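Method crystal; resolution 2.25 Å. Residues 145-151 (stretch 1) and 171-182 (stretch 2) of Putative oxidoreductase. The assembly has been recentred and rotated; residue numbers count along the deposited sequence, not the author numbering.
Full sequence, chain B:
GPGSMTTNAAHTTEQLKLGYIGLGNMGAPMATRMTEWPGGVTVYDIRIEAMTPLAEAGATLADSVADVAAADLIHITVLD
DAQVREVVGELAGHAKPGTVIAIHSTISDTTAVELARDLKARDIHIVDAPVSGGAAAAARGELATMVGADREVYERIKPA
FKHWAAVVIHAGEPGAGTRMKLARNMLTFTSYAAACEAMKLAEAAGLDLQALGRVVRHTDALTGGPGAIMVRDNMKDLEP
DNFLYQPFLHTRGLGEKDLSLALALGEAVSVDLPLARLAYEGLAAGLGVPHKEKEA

Stretch 1 145-151: TMVGADR
Stretch 2 (171-182) AGEPGAGTRMKL

Residues 145-148 of stretch 1 lie in a β-strand that begins earlier in the chain, with extended angles (phi/psi from -137/142° at Thr 145 to -94/119° at Gly 148), and the chain stays extended through Ala 149 (-164/153°). Stretch 2 enters as a strand at Ala 171 and Gly 172, passes through a type II turn from Glu 173 to Ala 176, and continues as a helix from Ala 176, with Gly 175 at the N-cap position. The turn is closed by Ala 176 N donating to Glu 173 O (3.0 Å). The two strands run parallel, Gly 148 pairing with Gly 172 (CA to CA, 5.0 Å). Ala 171 N donates to Val 147 O (2.9 Å, 138°), and Ala 149 N donates almost linearly to Gly 172 O (2.8 Å, 172°); Gly 148 CA adds a CA-H...O contact to the same Gly 172 O (3.4 Å). The helix then runs back across the strand at 143° between N-to-C directions, with a closest axial approach of 6.0 Å.

Glycines make this close passage possible. Gly 148 CA lies 3.2 Å from Glu 173 O, and a CB there would clash with that oxygen and with Gly 175 N. On the helix, Gly 177 CA packs 3.2 Å from Met 146 O; a CB would clash with this carbonyl and with Gly 148 N. Gly 172 (152/-151°) and Gly 175 (110/-29°) adopt backbone angles that themselves call for glycine. Pro 174 (-56/130°, C-gamma exo) suits the second position of the turn and sets its CA 3.7 Å from Gly 148 C.

Farther along the helix the contact becomes apolar. The CA-to-CB bond of Met 146 (m, t, m; chi3 -78°) points toward stretch 2, and the residue is buried, covered over 97 Å², the largest area of any residue here. Its SD lies 3.6 Å from CG of Met 180 (t, t, m), whose CA-to-CB bond points toward the strand, and Met 146 CE is 4.2 Å from Lys 181 CB, the last side-chain atom modelled for that lysine. The CA-to-CB bond of Val 147 (t) points away, the residue joining the contact chiefly through its backbone.

At the exposed edge, the CA-to-CB bond of Asp 150 (m, chi2 -34°) points away from stretch 2, but the end of the side chain comes nearer, bringing OD1 3.9 Å from Pro 174 CD. Asp 150 OD1 and Glu 173 OE2 are like-charged and 4.5 Å apart; Glu 173 is m, t, with chi3 -60°. A water bridges them, donating to Asp 150 OD1 (2.8 Å) and Glu 173 OE2 (2.7 Å). In all, 460 Å² is buried between the stretches.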

# COMPACT_ATOMS: atom_id res chain seq x y z
N THR B 145 5.55 -5.92 15.33
CA THR B 145 5.04 -7.14 15.95
C THR B 145 3.77 -6.84 16.74
O THR B 145 3.65 -5.79 17.37
CB THR B 145 6.09 -7.82 16.86
OG1 THR B 145 5.57 -9.07 17.32
CG2 THR B 145 6.46 -6.94 18.05
N MET B 146 2.82 -7.77 16.68
CA MET B 146 1.52 -7.62 17.31
C MET B 146 1.37 -8.72 18.33
O MET B 146 1.28 -9.90 17.98
CB MET B 146 0.43 -7.73 16.25
CG MET B 146 0.45 -6.60 15.24
SD MET B 146 -0.24 -7.10 13.65
CE MET B 146 1.13 -8.04 12.97
N VAL B 147 1.34 -8.34 19.60
CA VAL B 147 1.61 -9.27 20.69
C VAL B 147 0.38 -9.55 21.54
O VAL B 147 -0.22 -8.64 22.10
CB VAL B 147 2.72 -8.70 21.59
CG1 VAL B 147 3.07 -9.67 22.71
CG2 VAL B 147 3.96 -8.36 20.76
N GLY B 148 -0.01 -10.82 21.61
CA GLY B 148 -1.01 -11.28 22.57
C GLY B 148 -0.31 -11.78 23.81
O GLY B 148 0.49 -12.71 23.74
N ALA B 149 -0.57 -11.15 24.96
CA ALA B 149 0.15 -11.48 26.19
C ALA B 149 -0.56 -10.94 27.42
O ALA B 149 -1.28 -9.94 27.35
CB ALA B 149 1.56 -10.93 26.13
N ASP B 150 -0.35 -11.62 28.55
CA ASP B 150 -0.77 -11.08 29.84
C ASP B 150 0.06 -9.85 30.15
O ASP B 150 1.24 -9.78 29.79
CB ASP B 150 -0.63 -12.13 30.95
CG ASP B 150 -1.62 -13.28 30.81
OD1 ASP B 150 -2.76 -13.04 30.36
OD2 ASP B 150 -1.27 -14.42 31.16
N ARG B 151 -0.55 -8.87 30.82
CA ARG B 151 0.05 -7.55 31.01
C ARG B 151 1.46 -7.60 31.59
O ARG B 151 2.37 -6.94 31.09
CB ARG B 151 -0.85 -6.68 31.91
N ALA B 171 -1.64 -6.14 21.51
CA ALA B 171 -2.94 -6.30 20.88
C ALA B 171 -4.00 -6.74 21.88
O ALA B 171 -5.19 -6.48 21.68
CB ALA B 171 -2.85 -7.31 19.74
N GLY B 172 -3.57 -7.39 22.95
CA GLY B 172 -4.46 -7.89 23.99
C GLY B 172 -3.89 -9.11 24.69
O GLY B 172 -2.67 -9.26 24.80
N GLU B 173 -4.79 -9.96 25.17
CA GLU B 173 -4.42 -11.24 25.80
C GLU B 173 -3.90 -12.21 24.73
O GLU B 173 -3.95 -11.90 23.54
CB GLU B 173 -5.64 -11.82 26.53
CG GLU B 173 -6.04 -11.02 27.76
CD GLU B 173 -7.21 -11.63 28.52
OE1 GLU B 173 -8.30 -11.77 27.93
OE2 GLU B 173 -7.03 -11.95 29.71
N PRO B 174 -3.39 -13.38 25.16
CA PRO B 174 -2.95 -14.36 24.16
C PRO B 174 -4.03 -14.75 23.16
O PRO B 174 -5.16 -15.08 23.55
CB PRO B 174 -2.52 -15.55 25.02
CG PRO B 174 -2.01 -14.91 26.26
CD PRO B 174 -2.98 -13.79 26.51
N GLY B 175 -3.68 -14.69 21.88
CA GLY B 175 -4.62 -14.89 20.78
C GLY B 175 -4.90 -13.60 20.03
O GLY B 175 -5.20 -13.63 18.83
N ALA B 176 -4.79 -12.47 20.73
CA ALA B 176 -5.08 -11.15 20.14
C ALA B 176 -4.05 -10.74 19.09
O ALA B 176 -4.39 -10.06 18.12
CB ALA B 176 -5.16 -10.09 21.24
N GLY B 177 -2.80 -11.14 19.29
CA GLY B 177 -1.75 -10.89 18.31
C GLY B 177 -2.09 -11.56 17.00
O GLY B 177 -2.07 -10.92 15.94
N THR B 178 -2.43 -12.85 17.07
CA THR B 178 -2.80 -13.63 15.90
C THR B 178 -3.92 -12.93 15.14
O THR B 178 -3.84 -12.74 13.93
CB THR B 178 -3.28 -15.05 16.28
OG1 THR B 178 -2.21 -15.75 16.93
CG2 THR B 178 -3.73 -15.82 15.05
N ARG B 179 -4.96 -12.54 15.87
CA ARG B 179 -6.14 -11.94 15.27
C ARG B 179 -5.86 -10.58 14.61
O ARG B 179 -6.44 -10.29 13.56
CB ARG B 179 -7.27 -11.84 16.29
CG ARG B 179 -7.85 -13.20 16.67
CD ARG B 179 -9.14 -13.08 17.47
NE ARG B 179 -8.91 -12.45 18.77
CZ ARG B 179 -8.54 -13.09 19.89
NH1 ARG B 179 -8.34 -14.41 19.90
NH2 ARG B 179 -8.36 -12.40 21.01
N MET B 180 -4.99 -9.76 15.19
CA MET B 180 -4.59 -8.51 14.53
C MET B 180 -3.81 -8.85 13.25
O MET B 180 -3.98 -8.18 12.23
CB MET B 180 -3.75 -7.61 15.43
CG MET B 180 -3.55 -6.20 14.86
SD MET B 180 -2.83 -4.99 15.99
CE MET B 180 -4.19 -4.75 17.14
N LYS B 181 -2.98 -9.89 13.31
CA LYS B 181 -2.22 -10.35 12.15
C LYS B 181 -3.13 -10.83 11.02
O LYS B 181 -2.87 -10.55 9.85
CB LYS B 181 -1.25 -11.46 12.54
N LEU B 182 -4.20 -11.56 11.37
CA LEU B 182 -5.16 -12.03 10.38
C LEU B 182 -5.84 -10.86 9.66
O LEU B 182 -6.02 -10.89 8.44
CB LEU B 182 -6.21 -12.95 11.01
CG LEU B 182 -5.69 -14.32 11.47
CD1 LEU B 182 -6.81 -15.16 12.03
CD2 LEU B 182 -4.98 -15.05 10.33
O HOH W 1 -4.73 -11.15 30.85